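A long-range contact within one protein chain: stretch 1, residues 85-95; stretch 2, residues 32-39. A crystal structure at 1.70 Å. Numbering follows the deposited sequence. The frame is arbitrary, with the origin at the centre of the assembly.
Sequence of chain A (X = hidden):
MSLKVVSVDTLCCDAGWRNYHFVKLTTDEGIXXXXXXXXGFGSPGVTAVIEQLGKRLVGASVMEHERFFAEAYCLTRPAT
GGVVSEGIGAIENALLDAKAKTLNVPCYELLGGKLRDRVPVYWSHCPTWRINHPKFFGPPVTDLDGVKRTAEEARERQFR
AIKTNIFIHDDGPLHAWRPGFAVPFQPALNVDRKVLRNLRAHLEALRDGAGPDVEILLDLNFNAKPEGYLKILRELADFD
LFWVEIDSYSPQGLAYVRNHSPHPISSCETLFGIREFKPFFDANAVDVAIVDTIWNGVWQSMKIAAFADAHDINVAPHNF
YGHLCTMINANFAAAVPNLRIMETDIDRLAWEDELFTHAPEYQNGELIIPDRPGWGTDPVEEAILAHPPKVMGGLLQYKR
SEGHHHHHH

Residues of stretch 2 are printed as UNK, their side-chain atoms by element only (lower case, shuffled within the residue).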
# COMPACT_ATOMS: atom_id res chain seq x y z
N SER A 85 -20.27 19.06 17.51
CA SER A 85 -20.13 19.66 16.20
C SER A 85 -21.49 20.11 15.62
O SER A 85 -21.55 21.13 14.91
CB SER A 85 -19.39 18.73 15.23
OG SER A 85 -18.02 18.67 15.57
N GLU A 86 -22.57 19.41 15.96
CA GLU A 86 -23.91 19.86 15.56
C GLU A 86 -24.24 21.20 16.20
O GLU A 86 -24.84 22.07 15.56
CB GLU A 86 -25.00 18.86 15.93
CG GLU A 86 -24.96 17.57 15.17
CD GLU A 86 -26.07 16.66 15.54
OE1 GLU A 86 -27.25 17.11 15.56
OE2 GLU A 86 -25.80 15.45 15.84
N GLY A 87 -23.84 21.42 17.45
CA GLY A 87 -24.12 22.70 18.08
C GLY A 87 -23.36 23.82 17.40
O GLY A 87 -23.89 24.91 17.17
N ILE A 88 -22.09 23.55 17.08
CA ILE A 88 -21.25 24.52 16.40
C ILE A 88 -21.85 24.86 15.01
O ILE A 88 -21.92 26.04 14.63
CB ILE A 88 -19.82 23.96 16.27
CG1 ILE A 88 -19.18 23.90 17.66
CG2 ILE A 88 -18.99 24.83 15.32
CD1 ILE A 88 -17.80 23.21 17.66
N GLY A 89 -22.31 23.84 14.30
CA GLY A 89 -22.91 24.02 12.96
C GLY A 89 -24.16 24.86 13.00
O GLY A 89 -24.40 25.70 12.13
N ALA A 90 -24.99 24.63 14.01
CA ALA A 90 -26.23 25.40 14.17
C ALA A 90 -25.94 26.88 14.42
O ALA A 90 -26.63 27.80 13.88
CB ALA A 90 -27.05 24.81 15.31
N ILE A 91 -24.93 27.14 15.25
CA ILE A 91 -24.54 28.53 15.50
C ILE A 91 -23.97 29.15 14.23
O ILE A 91 -24.28 30.29 13.90
CB ILE A 91 -23.60 28.65 16.68
CG1 ILE A 91 -24.32 28.22 17.95
CG2 ILE A 91 -23.04 30.09 16.78
CD1 ILE A 91 -23.39 28.18 19.21
N GLU A 92 -23.13 28.41 13.51
CA GLU A 92 -22.58 28.87 12.24
C GLU A 92 -23.68 29.29 11.30
O GLU A 92 -23.60 30.33 10.65
CB GLU A 92 -21.71 27.79 11.60
CG GLU A 92 -21.21 28.19 10.21
CD GLU A 92 -20.09 27.34 9.72
OE1 GLU A 92 -20.31 26.52 8.80
OE2 GLU A 92 -18.98 27.51 10.26
N ASN A 93 -24.72 28.48 11.20
CA ASN A 93 -25.77 28.76 10.27
C ASN A 93 -26.58 30.00 10.67
O ASN A 93 -27.04 30.72 9.81
CB ASN A 93 -26.64 27.54 10.04
CG ASN A 93 -25.96 26.53 9.17
OD1 ASN A 93 -25.07 26.89 8.37
ND2 ASN A 93 -26.39 25.27 9.26
N ALA A 94 -26.69 30.28 11.97
CA ALA A 94 -27.37 31.50 12.42
C ALA A 94 -26.48 32.72 12.17
O ALA A 94 -26.97 33.77 11.78
CB ALA A 94 -27.76 31.40 13.91
N LEU A 95 -25.17 32.54 12.35
CA LEU A 95 -24.19 33.61 12.04
C LEU A 95 -24.26 33.96 10.56
O LEU A 95 -24.25 35.15 10.19
CB LEU A 95 -22.78 33.19 12.44
CG LEU A 95 -22.38 33.28 13.90
CD1 LEU A 95 -21.08 32.54 14.20
CD2 LEU A 95 -22.22 34.75 14.29
N UNK A 32 -31.65 39.78 13.13
CA UNK A 32 -31.83 38.46 13.71
C UNK A 32 -31.46 37.40 12.67
O UNK A 32 -32.02 37.38 11.58
c UNK A 32 -33.64 39.26 15.25
c UNK A 32 -33.26 38.22 14.17
c UNK A 32 -33.45 36.81 14.68
N UNK A 33 -30.48 36.57 13.03
CA UNK A 33 -30.09 35.41 12.23
C UNK A 33 -30.68 34.15 12.86
O UNK A 33 -30.69 34.00 14.09
N UNK A 34 -31.16 33.26 12.00
CA UNK A 34 -31.79 32.02 12.40
C UNK A 34 -31.14 30.81 11.77
O UNK A 34 -30.66 30.86 10.62
c UNK A 34 -36.55 33.94 15.09
c UNK A 34 -34.91 32.72 13.77
c UNK A 34 -34.63 34.15 12.08
c UNK A 34 -36.55 32.92 15.98
c UNK A 34 -34.91 31.69 14.71
c UNK A 34 -34.20 32.94 12.55
n UNK A 34 -35.55 34.70 12.93
c UNK A 34 -33.24 31.99 11.89
c UNK A 34 -35.73 31.80 15.81
c UNK A 34 -35.73 33.84 13.98
N UNK A 35 -31.12 29.72 12.53
CA UNK A 35 -30.90 28.39 11.94
C UNK A 35 -31.89 27.41 12.53
O UNK A 35 -32.60 27.70 13.49
o UNK A 35 -29.28 27.64 13.60
c UNK A 35 -29.46 27.92 12.21
N UNK A 36 -31.94 26.23 11.92
CA UNK A 36 -32.75 25.13 12.43
C UNK A 36 -31.78 23.99 12.70
O UNK A 36 -30.81 23.84 11.98
c UNK A 36 -34.73 23.59 11.96
c UNK A 36 -35.86 23.23 11.01
o UNK A 36 -36.47 22.14 11.20
o UNK A 36 -36.15 24.01 10.10
c UNK A 36 -33.87 24.76 11.47
N UNK A 37 -31.98 23.27 13.79
CA UNK A 37 -31.20 22.07 14.12
C UNK A 37 -32.12 20.96 14.65
O UNK A 37 -33.31 21.15 14.80
c UNK A 37 -30.04 22.39 15.08
c UNK A 37 -31.18 24.47 18.03
c UNK A 37 -30.82 24.09 16.75
c UNK A 37 -31.20 23.55 19.07
c UNK A 37 -30.46 22.79 16.47
c UNK A 37 -30.48 21.86 17.52
c UNK A 37 -30.81 22.25 18.82
N UNK A 38 -31.56 19.79 14.92
CA UNK A 38 -32.32 18.61 15.25
C UNK A 38 -31.66 17.84 16.38
O UNK A 38 -30.42 17.76 16.45
o UNK A 38 -34.28 16.32 14.22
c UNK A 38 -32.42 17.74 14.00
o UNK A 38 -32.26 15.43 14.47
c UNK A 38 -33.03 16.40 14.25
N UNK A 39 -32.48 17.27 17.26
CA UNK A 39 -31.99 16.33 18.28
C UNK A 39 -32.57 14.93 18.10
O UNK A 39 -32.04 13.96 18.67
c UNK A 39 -31.57 18.06 20.08
c UNK A 39 -32.34 16.82 19.67
c UNK A 39 -31.79 18.46 21.50
o UNK A 39 -31.14 19.44 21.93
o UNK A 39 -32.60 17.82 22.19
O HOH W 1 -28.04 24.26 11.46
O HOH W 2 -28.81 19.30 14.30

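Position 32 carries three side-chain carbons, one bonded to CA and bearing the other two. This branching at CB identifies Val 32. Its CA-to-CB bond points away from the helix, and a beta-branched residue sits comfortably in an extended strand.

Position 33 has no side-chain atoms, so it is Gly 33. Here the helix backbone comes close: Gly 33 CA lies 3.6 Å from Ala 94 O, in a CA-H...O contact. An ideal CB would point toward the helix and stand 2.2 Å from Ala 94 O, a clash; the absence of a side chain lets the two backbones meet.

Position 34 shows one carbon followed by fused five- and six-membered rings holding eight carbons and one nitrogen, the indole of Trp 34. Its CA-to-CB bond points away from the helix, so a bulky group costs the contact no space. The backbone does the touching, with Trp 34 O 3.8 Å from Ala 94 CA.

At position 35 there is one carbon and then one oxygen, without a further carbon: Ser 35. The CA-to-CB bond points toward the helix, where Ser 35 OG donates a hydrogen bond of 2.7 Å to Ala 90 O. Ala 90 O also accepts the helical hydrogen bond from Ala 94 N, at 3.1 Å, so it serves both elements. The small side chain fits closely, with Ser 35 CB 3.6 Å from Asn 93 CB.

Position 36 has three carbons in a row, the third carrying two oxygens, which gives Glu 36. The CA-to-CB bond points away from stretch 1, and its carboxylate is hydrogen-bonded elsewhere in the structure. Its backbone is still linked to the helix through a water: water 1 donates to Glu 36 O (2.8 Å) and accepts from Asn 93 ND2 (2.9 Å).

Position 37 bears one carbon and a ring of six carbons, hence Phe 37. Its CA-to-CB bond points toward the helix, and Phe 37 CB packs 3.9 Å from Ala 90 CB, whose small methyl leaves room for the aromatic residue.

Position 38 has two carbons, the second with two oxygens: Asp 38. Its CA-to-CB bond is sideways, and Asp 38 OD2 is hydrogen-bonded just outside the stretches, where the short acid is used. The backbone makes the link: water 2 accepts from Asp 38 N (2.9 Å) and lies 3.0 Å from Glu 86 OE1, placed to donate, though more acceptors are in reach than it has protons.

Position 39 has one more carbon before its two oxygens, so it is Glu 39, without contact to stretch 1. Partly exposed, with Glu 39 OE2 hydrogen-bonded elsewhere in the structure, it suits a charged residue.

The contact thus rests on strand alternation: 33, 35 and 37 face a helix running at 144° to the strand. Glycine permits close approach, serine anchors, phenylalanine packs, and waters join the backbone at 36 and 38 to Asn 93 and Glu 86.

Stretch 2 (32-39) VGWSEFDE
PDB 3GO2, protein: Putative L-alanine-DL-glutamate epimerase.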